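Local coordinates for fatty acid repression mutant protein 2 (Saccharomyces cerevisiae, PDB 4URP) that reduces 4-nitroquinoline N-oxide through its hydroxylamino intermediate to 4-aminoquinoline N-oxide, using FMN as cofactor and NADH as reductant, at residues V52-I58 against S93-D99; L20-L24 against D88-G92. All coordinates share one frame; numbering follows the deposited sequence.

Overall arrangement
Strand 92-99 joins the two contacts: interaction 2 uses its lead-in, residues 88-92, and interaction 1 the strand that follows directly. Their partners, 20-24 and 52-58, come earlier in the chain, in an order that makes the two contacts cross along the sequence. Interaction 1 is buried, its centre about 6 Å from the centre of the chain, and pairs an edge strand of the sheet with an inner one. Interaction 2 is partly exposed, its centre about 17 Å from the chain centre, and packs two irregular segments. The centres of interactions 1 and 2 lie about 19 Å apart. All four segments belong to the nitroreductase-family region, and the enzyme binds one FMN per subunit.

Interaction 1 of 2, residues V52-I58 against S93-D99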
ATOM      1  N   VAL A  52      -8.505  -1.403  10.205  1.00 66.73           N
ATOM      2  CA  VAL A  52      -9.427  -2.295   9.515  1.00 59.84           C
ATOM      3  C   VAL A  52      -8.768  -3.539   8.931  1.00 64.32           C
ATOM      4  O   VAL A  52      -9.415  -4.569   8.773  1.00 69.57           O
ATOM      5  CB  VAL A  52     -10.170  -1.562   8.381  1.00 63.25           C
ATOM      6  CG1 VAL A  52     -11.105  -0.513   8.954  1.00 71.30           C
ATOM      7  CG2 VAL A  52      -9.181  -0.939   7.411  1.00 62.12           C
ATOM      8  N   ASN A  53      -7.486  -3.446   8.604  1.00 65.99           N
ATOM      9  CA  ASN A  53      -6.812  -4.560   7.953  1.00 63.13           C
ATOM     10  C   ASN A  53      -6.336  -5.635   8.920  1.00 54.75           C
ATOM     11  O   ASN A  53      -5.630  -5.352   9.888  1.00 52.48           O
ATOM     12  CB  ASN A  53      -5.667  -4.065   7.071  1.00 45.75           C
ATOM     13  CG  ASN A  53      -4.834  -3.002   7.741  1.00 51.89           C
ATOM     14  OD1 ASN A  53      -4.906  -2.807   8.954  1.00 74.42           O
ATOM     15  ND2 ASN A  53      -4.034  -2.301   6.950  1.00 58.43           N
ATOM     16  N   ARG A  54      -6.746  -6.870   8.655  1.00 55.82           N
ATOM     17  CA  ARG A  54      -6.255  -8.019   9.400  1.00 58.02           C
ATOM     18  C   ARG A  54      -5.657  -9.025   8.433  1.00 59.74           C
ATOM     19  O   ARG A  54      -5.545  -8.752   7.238  1.00 56.00           O
ATOM     20  CB  ARG A  54      -7.376  -8.668  10.216  1.00 62.07           C
ATOM     21  CG  ARG A  54      -8.769  -8.383   9.703  1.00 55.76           C
ATOM     22  CD  ARG A  54      -9.425  -7.275  10.503  1.00 62.12           C
ATOM     23  NE  ARG A  54      -8.833  -7.153  11.830  1.00 60.83           N
ATOM     24  CZ  ARG A  54      -9.315  -6.378  12.794  1.00 52.91           C
ATOM     25  NH1 ARG A  54     -10.413  -5.659  12.593  1.00 42.64           N
ATOM     26  NH2 ARG A  54      -8.702  -6.331  13.964  1.00 60.53           N
ATOM     27  N   ALA A  55      -5.269 -10.183   8.951  1.00 58.65           N
ATOM     28  CA  ALA A  55      -4.682 -11.218   8.112  1.00 57.46           C
ATOM     29  C   ALA A  55      -4.819 -12.607   8.720  1.00 66.13           C
ATOM     30  O   ALA A  55      -5.017 -12.761   9.920  1.00 72.67           O
ATOM     31  CB  ALA A  55      -3.224 -10.909   7.827  1.00 52.10           C
ATOM     32  N   VAL A  56      -4.721 -13.616   7.864  1.00 64.81           N
ATOM     33  CA  VAL A  56      -4.716 -15.009   8.282  1.00 63.24           C
ATOM     34  C   VAL A  56      -3.688 -15.772   7.467  1.00 61.78           C
ATOM     35  O   VAL A  56      -3.685 -15.710   6.242  1.00 69.36           O
ATOM     36  CB  VAL A  56      -6.101 -15.664   8.109  1.00 55.14           C
ATOM     37  CG1 VAL A  56      -5.964 -17.159   7.887  1.00 49.66           C
ATOM     38  CG2 VAL A  56      -6.976 -15.376   9.322  1.00 58.71           C
ATOM     39  N   ILE A  57      -2.793 -16.468   8.153  1.00 59.96           N
ATOM     40  CA  ILE A  57      -1.827 -17.327   7.489  1.00 59.24           C
ATOM     41  C   ILE A  57      -2.326 -18.756   7.522  1.00 62.98           C
ATOM     42  O   ILE A  57      -2.772 -19.238   8.557  1.00 70.28           O
ATOM     43  CB  ILE A  57      -0.451 -17.254   8.167  1.00 58.22           C
ATOM     44  CG1 ILE A  57       0.222 -15.919   7.837  1.00 65.62           C
ATOM     45  CG2 ILE A  57       0.433 -18.415   7.724  1.00 56.78           C
ATOM     46  CD1 ILE A  57       1.647 -15.836   8.308  1.00 79.61           C
ATOM     47  N   ILE A  58      -2.269 -19.431   6.385  1.00 65.64           N
ATOM     48  CA  ILE A  58      -2.732 -20.804   6.318  1.00 62.88           C
ATOM     49  C   ILE A  58      -1.647 -21.704   5.736  1.00 64.93           C
ATOM     50  O   ILE A  58      -0.870 -21.283   4.880  1.00 60.30           O
ATOM     51  CB  ILE A  58      -4.051 -20.907   5.523  1.00 61.54           C
ATOM     52  CG1 ILE A  58      -4.927 -22.025   6.088  1.00 74.30           C
ATOM     53  CG2 ILE A  58      -3.790 -21.076   4.032  1.00 57.29           C
ATOM     54  CD1 ILE A  58      -6.342 -22.002   5.569  1.00 66.21           C
ATOM     55  N   SER A  93       0.153 -19.876   2.584  1.00 58.88           N
ATOM     56  CA  SER A  93      -0.225 -18.601   1.995  1.00 60.22           C
ATOM     57  C   SER A  93      -0.736 -17.624   3.040  1.00 60.74           C
ATOM     58  O   SER A  93      -1.524 -17.981   3.912  1.00 62.19           O
ATOM     59  CB  SER A  93      -1.288 -18.800   0.914  1.00 54.10           C
ATOM     60  OG  SER A  93      -2.548 -19.099   1.491  1.00 53.80           O
ATOM     61  N   VAL A  94      -0.276 -16.385   2.940  1.00 57.91           N
ATOM     62  CA  VAL A  94      -0.784 -15.312   3.773  1.00 53.98           C
ATOM     63  C   VAL A  94      -1.919 -14.627   3.039  1.00 49.82           C
ATOM     64  O   VAL A  94      -1.766 -14.209   1.897  1.00 47.73           O
ATOM     65  CB  VAL A  94       0.301 -14.261   4.062  1.00 54.86           C
ATOM     66  CG1 VAL A  94      -0.206 -13.251   5.081  1.00 51.66           C
ATOM     67  CG2 VAL A  94       1.568 -14.931   4.548  1.00 51.19           C
ATOM     68  N   ILE A  95      -3.062 -14.518   3.699  1.00 49.51           N
ATOM     69  CA  ILE A  95      -4.203 -13.844   3.104  1.00 57.01           C
ATOM     70  C   ILE A  95      -4.610 -12.621   3.929  1.00 56.32           C
ATOM     71  O   ILE A  95      -4.674 -12.673   5.156  1.00 62.20           O
ATOM     72  CB  ILE A  95      -5.378 -14.825   2.877  1.00 46.70           C
ATOM     73  CG1 ILE A  95      -6.692 -14.254   3.402  1.00 53.92           C
ATOM     74  CG2 ILE A  95      -5.084 -16.174   3.505  1.00 34.27           C
ATOM     75  CD1 ILE A  95      -7.462 -13.485   2.370  1.00 60.29           C
ATOM     76  N   PHE A  96      -4.862 -11.512   3.239  1.00 46.19           N
ATOM     77  CA  PHE A  96      -5.141 -10.239   3.895  1.00 49.18           C
ATOM     78  C   PHE A  96      -6.607  -9.849   3.780  1.00 52.69           C
ATOM     79  O   PHE A  96      -7.268 -10.145   2.785  1.00 51.17           O
ATOM     80  CB  PHE A  96      -4.267  -9.134   3.298  1.00 58.26           C
ATOM     81  CG  PHE A  96      -2.800  -9.383   3.444  1.00 56.64           C
ATOM     82  CD1 PHE A  96      -2.160  -9.103   4.632  1.00 65.14           C
ATOM     83  CD2 PHE A  96      -2.060  -9.887   2.390  1.00 56.23           C
ATOM     84  CE1 PHE A  96      -0.816  -9.324   4.772  1.00 64.39           C
ATOM     85  CE2 PHE A  96      -0.711 -10.110   2.525  1.00 61.17           C
ATOM     86  CZ  PHE A  96      -0.087  -9.829   3.720  1.00 54.77           C
ATOM     87  N   PHE A  97      -7.101  -9.176   4.811  1.00 57.05           N
ATOM     88  CA  PHE A  97      -8.483  -8.724   4.852  1.00 55.21           C
ATOM     89  C   PHE A  97      -8.571  -7.236   5.158  1.00 56.80           C
ATOM     90  O   PHE A  97      -7.565  -6.571   5.399  1.00 54.20           O
ATOM     91  CB  PHE A  97      -9.257  -9.466   5.944  1.00 56.56           C
ATOM     92  CG  PHE A  97      -9.303 -10.951   5.767  1.00 57.87           C
ATOM     93  CD1 PHE A  97     -10.280 -11.535   4.985  1.00 54.92           C
ATOM     94  CD2 PHE A  97      -8.387 -11.764   6.407  1.00 57.98           C
ATOM     95  CE1 PHE A  97     -10.336 -12.895   4.833  1.00 51.25           C
ATOM     96  CE2 PHE A  97      -8.438 -13.130   6.258  1.00 56.55           C
ATOM     97  CZ  PHE A  97      -9.416 -13.697   5.469  1.00 52.30           C
ATOM     98  N   THR A  98      -9.798  -6.729   5.147  1.00 57.51           N
ATOM     99  CA  THR A  98     -10.103  -5.406   5.670  1.00 56.68           C
ATOM    100  C   THR A  98     -11.431  -5.461   6.401  1.00 56.29           C
ATOM    101  O   THR A  98     -12.469  -5.709   5.794  1.00 59.36           O
ATOM    102  CB  THR A  98     -10.213  -4.346   4.566  1.00 59.45           C
ATOM    103  OG1 THR A  98     -10.653  -4.962   3.350  1.00 56.92           O
ATOM    104  CG2 THR A  98      -8.871  -3.671   4.338  1.00 53.63           C
ATOM    105  N   ASP A  99     -11.394  -5.231   7.707  1.00 50.74           N
ATOM    106  CA  ASP A  99     -12.611  -5.223   8.508  1.00 52.19           C
ATOM    107  C   ASP A  99     -13.544  -4.126   8.020  1.00 60.48           C
ATOM    108  O   ASP A  99     -13.296  -2.943   8.234  1.00 57.64           O
ATOM    109  CB  ASP A  99     -12.275  -5.021   9.986  1.00 53.59           C
ATOM    110  CG  ASP A  99     -13.368  -5.512  10.907  1.00 63.41           C
ATOM    111  OD1 ASP A  99     -14.535  -5.598  10.467  1.00 57.56           O
ATOM    112  OD2 ASP A  99     -13.062  -5.819  12.078  1.00 66.69           O
TER
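Arg54 reaches across to the carboxylate of Asp99, and the two form a salt bridge with Arg54 NH1 2.7 Å from Asp99 OD2. Only a long cationic arm could span the gap: the bend at chi2 lays Arg54 CD 3.7 Å from Asp99 CB, and the further bend at chi3 turns the guanidinium so that NH1 meets OD2. The guanidinium and carboxylate planes are turned 59° apart. Asp99 has a second task. Its side chain, with CG anti to the backbone N (chi1 -158°), offers OD1 to Gly101 N and caps helix 100-109, a role for which a short carboxylate is well suited. The segments form an antiparallel strand pair in the nitroreductase sheet, with 55-59 as an edge strand of this chain and 92-99 next to it. Val56 and Ile95 are a hydrogen-bonded pair, each N 2.9 Å from the other's O, and Ile58 pairs with Ser93 in the same way. Phe97 N donates to Arg54 O over 2.9 Å, approaching from above the carbonyl plane. The flat Phe97 ring suits its place by offering both edge and face: Val56 CB sits at the edge, 3.9 Å from Phe97 CE2, while Ile95 CD1, from the same strand as Phe97, lies over one face toward its rim. Trp164 of strand 164-172 also meets this ring, and Val56 packs on Val188 of the second subunit. On the other face of the sheet, Ile57 CG1 lies 3.7 Å from Val94 CG2, and Ala55 leaves room for Phe96 beside it; helices 31-41 and 117-139 pack against this apolar layer.

Interaction 2 of 2, residues L20-L24 against D88-G92; sequences LKPEL and DEAYG
Tyr91 lays its side chain along the turn made by Pro22 and Glu23. Its first torsion (chi1 -165°) sends the chain out over the 20-24 loop. Tyr91 CB starts 3.7 Å from Glu23 O, with Pro22 CA also close by. CG remains beside the same carbonyl, and at CD1 two oxygens come near: Glu23 O, obliquely, at 3.5 Å and, at the ring edge close to its plane, Pro22 O at 3.6 Å. CE1 passes these oxygens at greater range. At the tip, OH lies 3.7 Å from Leu24 CD1, as the leucine runs alongside the tyrosine and points the same way. Pro22 is the centre of an inverse gamma turn, a bend that the fixed ring of proline fits well. Glu89 O rests against that ring, 3.3 Å from Pro22 CD, where Pro22 N has no hydrogen to give. In segment 88-92, Tyr91 and Gly92 form a classic beta bulge opposite Phe172, where strand 92-99 begins. The small Ala90 lets the branched end of Leu20 come close, Leu20 CD2 to Ala90 CB 3.8 Å, while both touch Val171. Between these segments the contact therefore rests on van der Waals packing, perhaps helped by Pro22 O beside the ring's weakly positive C-H edge, with the tyrosine's long flat side chain supplying surface where directional bonds are lacking.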
ATOM      1  N   LEU A  20       8.395 -22.513  -6.647  1.00 69.95           N
ATOM      2  CA  LEU A  20       8.132 -22.710  -5.232  1.00 72.40           C
ATOM      3  C   LEU A  20       8.182 -24.169  -4.805  1.00 65.08           C
ATOM      4  O   LEU A  20       7.592 -25.043  -5.439  1.00 69.02           O
ATOM      5  CB  LEU A  20       6.768 -22.123  -4.867  1.00 79.07           C
ATOM      6  CG  LEU A  20       6.753 -20.990  -3.840  1.00 72.85           C
ATOM      7  CD1 LEU A  20       7.654 -19.851  -4.279  1.00 63.01           C
ATOM      8  CD2 LEU A  20       5.332 -20.497  -3.611  1.00 63.68           C
ATOM      9  N   LYS A  21       8.897 -24.420  -3.716  1.00 55.89           N
ATOM     10  CA  LYS A  21       8.858 -25.712  -3.051  1.00 55.61           C
ATOM     11  C   LYS A  21       8.373 -25.434  -1.642  1.00 64.34           C
ATOM     12  O   LYS A  21       8.630 -24.362  -1.106  1.00 86.86           O
ATOM     13  CB  LYS A  21      10.241 -26.364  -3.035  1.00 64.70           C
ATOM     14  CG  LYS A  21      10.845 -26.602  -4.407  1.00 72.37           C
ATOM     15  CD  LYS A  21      11.736 -25.444  -4.822  1.00 99.11           C
ATOM     16  CE  LYS A  21      12.350 -25.677  -6.191  1.00 91.52           C
ATOM     17  NZ  LYS A  21      13.147 -24.509  -6.660  1.00 70.73           N
ATOM     18  N   PRO A  22       7.658 -26.387  -1.037  1.00 67.53           N
ATOM     19  CA  PRO A  22       7.224 -26.221   0.355  1.00 70.70           C
ATOM     20  C   PRO A  22       8.429 -26.163   1.290  1.00 67.27           C
ATOM     21  O   PRO A  22       8.715 -27.122   2.002  1.00 56.40           O
ATOM     22  CB  PRO A  22       6.412 -27.490   0.614  1.00 64.74           C
ATOM     23  CG  PRO A  22       5.904 -27.881  -0.728  1.00 66.32           C
ATOM     24  CD  PRO A  22       6.993 -27.531  -1.687  1.00 70.05           C
ATOM     25  N   GLU A  23       9.129 -25.034   1.275  1.00 76.48           N
ATOM     26  CA  GLU A  23      10.354 -24.879   2.046  1.00 88.04           C
ATOM     27  C   GLU A  23      10.107 -24.158   3.362  1.00 84.65           C
ATOM     28  O   GLU A  23       9.267 -23.262   3.449  1.00 76.62           O
ATOM     29  CB  GLU A  23      11.427 -24.161   1.225  1.00 89.38           C
ATOM     30  CG  GLU A  23      10.968 -22.863   0.598  1.00 78.50           C
ATOM     31  CD  GLU A  23      11.833 -22.454  -0.572  1.00 77.64           C
ATOM     32  OE1 GLU A  23      13.070 -22.411  -0.413  1.00 83.43           O
ATOM     33  OE2 GLU A  23      11.277 -22.189  -1.660  1.00 71.35           O
ATOM     34  N   LEU A  24      10.857 -24.563   4.381  1.00 81.78           N
ATOM     35  CA  LEU A  24      10.677 -24.057   5.739  1.00 93.50           C
ATOM     36  C   LEU A  24      10.765 -22.525   5.885  1.00 94.29           C
ATOM     37  O   LEU A  24       9.859 -21.919   6.458  1.00 74.40           O
ATOM     38  CB  LEU A  24      11.625 -24.776   6.709  1.00 99.73           C
ATOM     39  CG  LEU A  24      11.367 -24.603   8.206  1.00 93.12           C
ATOM     40  CD1 LEU A  24      10.174 -25.438   8.644  1.00 72.00           C
ATOM     41  CD2 LEU A  24      12.608 -24.973   8.999  1.00 76.49           C
ATOM     42  N   ASP A  88       0.336 -27.377  -4.322  1.00 59.76           N
ATOM     43  CA  ASP A  88       1.241 -28.508  -4.495  1.00 61.44           C
ATOM     44  C   ASP A  88       2.691 -28.059  -4.591  1.00 68.22           C
ATOM     45  O   ASP A  88       3.586 -28.871  -4.822  1.00 78.29           O
ATOM     46  CB  ASP A  88       0.864 -29.306  -5.744  1.00 69.00           C
ATOM     47  CG  ASP A  88      -0.524 -29.897  -5.660  1.00 64.88           C
ATOM     48  OD1 ASP A  88      -0.920 -30.338  -4.561  1.00 74.37           O
ATOM     49  OD2 ASP A  88      -1.221 -29.926  -6.694  1.00 53.39           O
ATOM     50  N   GLU A  89       2.922 -26.763  -4.412  1.00 69.61           N
ATOM     51  CA  GLU A  89       4.268 -26.219  -4.540  1.00 75.81           C
ATOM     52  C   GLU A  89       4.606 -25.225  -3.434  1.00 67.71           C
ATOM     53  O   GLU A  89       5.767 -24.876  -3.239  1.00 60.40           O
ATOM     54  CB  GLU A  89       4.450 -25.563  -5.912  1.00 67.50           C
ATOM     55  CG  GLU A  89       4.314 -26.527  -7.074  1.00 60.25           C
ATOM     56  CD  GLU A  89       4.632 -25.888  -8.405  1.00 64.55           C
ATOM     57  OE1 GLU A  89       5.398 -24.902  -8.422  1.00 61.42           O
ATOM     58  OE2 GLU A  89       4.120 -26.373  -9.435  1.00 63.58           O
ATOM     59  N   ALA A  90       3.591 -24.780  -2.705  1.00 70.97           N
ATOM     60  CA  ALA A  90       3.790 -23.761  -1.684  1.00 63.27           C
ATOM     61  C   ALA A  90       3.716 -24.327  -0.273  1.00 65.67           C
ATOM     62  O   ALA A  90       3.006 -25.299  -0.015  1.00 78.17           O
ATOM     63  CB  ALA A  90       2.782 -22.647  -1.855  1.00 49.73           C
ATOM     64  N   TYR A  91       4.455 -23.707   0.638  1.00 59.28           N
ATOM     65  CA  TYR A  91       4.431 -24.109   2.037  1.00 65.80           C
ATOM     66  C   TYR A  91       3.129 -23.646   2.668  1.00 61.78           C
ATOM     67  O   TYR A  91       2.576 -24.314   3.535  1.00 65.15           O
ATOM     68  CB  TYR A  91       5.627 -23.518   2.784  1.00 66.68           C
ATOM     69  CG  TYR A  91       5.887 -24.153   4.134  1.00 65.02           C
ATOM     70  CD1 TYR A  91       6.589 -25.347   4.237  1.00 67.20           C
ATOM     71  CD2 TYR A  91       5.443 -23.553   5.305  1.00 62.90           C
ATOM     72  CE1 TYR A  91       6.835 -25.930   5.468  1.00 68.47           C
ATOM     73  CE2 TYR A  91       5.684 -24.129   6.542  1.00 66.68           C
ATOM     74  CZ  TYR A  91       6.381 -25.318   6.617  1.00 77.87           C
ATOM     75  OH  TYR A  91       6.626 -25.898   7.842  1.00 74.27           O
ATOM     76  N   GLY A  92       2.642 -22.497   2.215  1.00 58.86           N
ATOM     77  CA  GLY A  92       1.394 -21.948   2.706  1.00 52.73           C
ATOM     78  C   GLY A  92       1.060 -20.650   2.003  1.00 52.28           C
ATOM     79  O   GLY A  92       1.613 -20.349   0.948  1.00 54.63           O
TER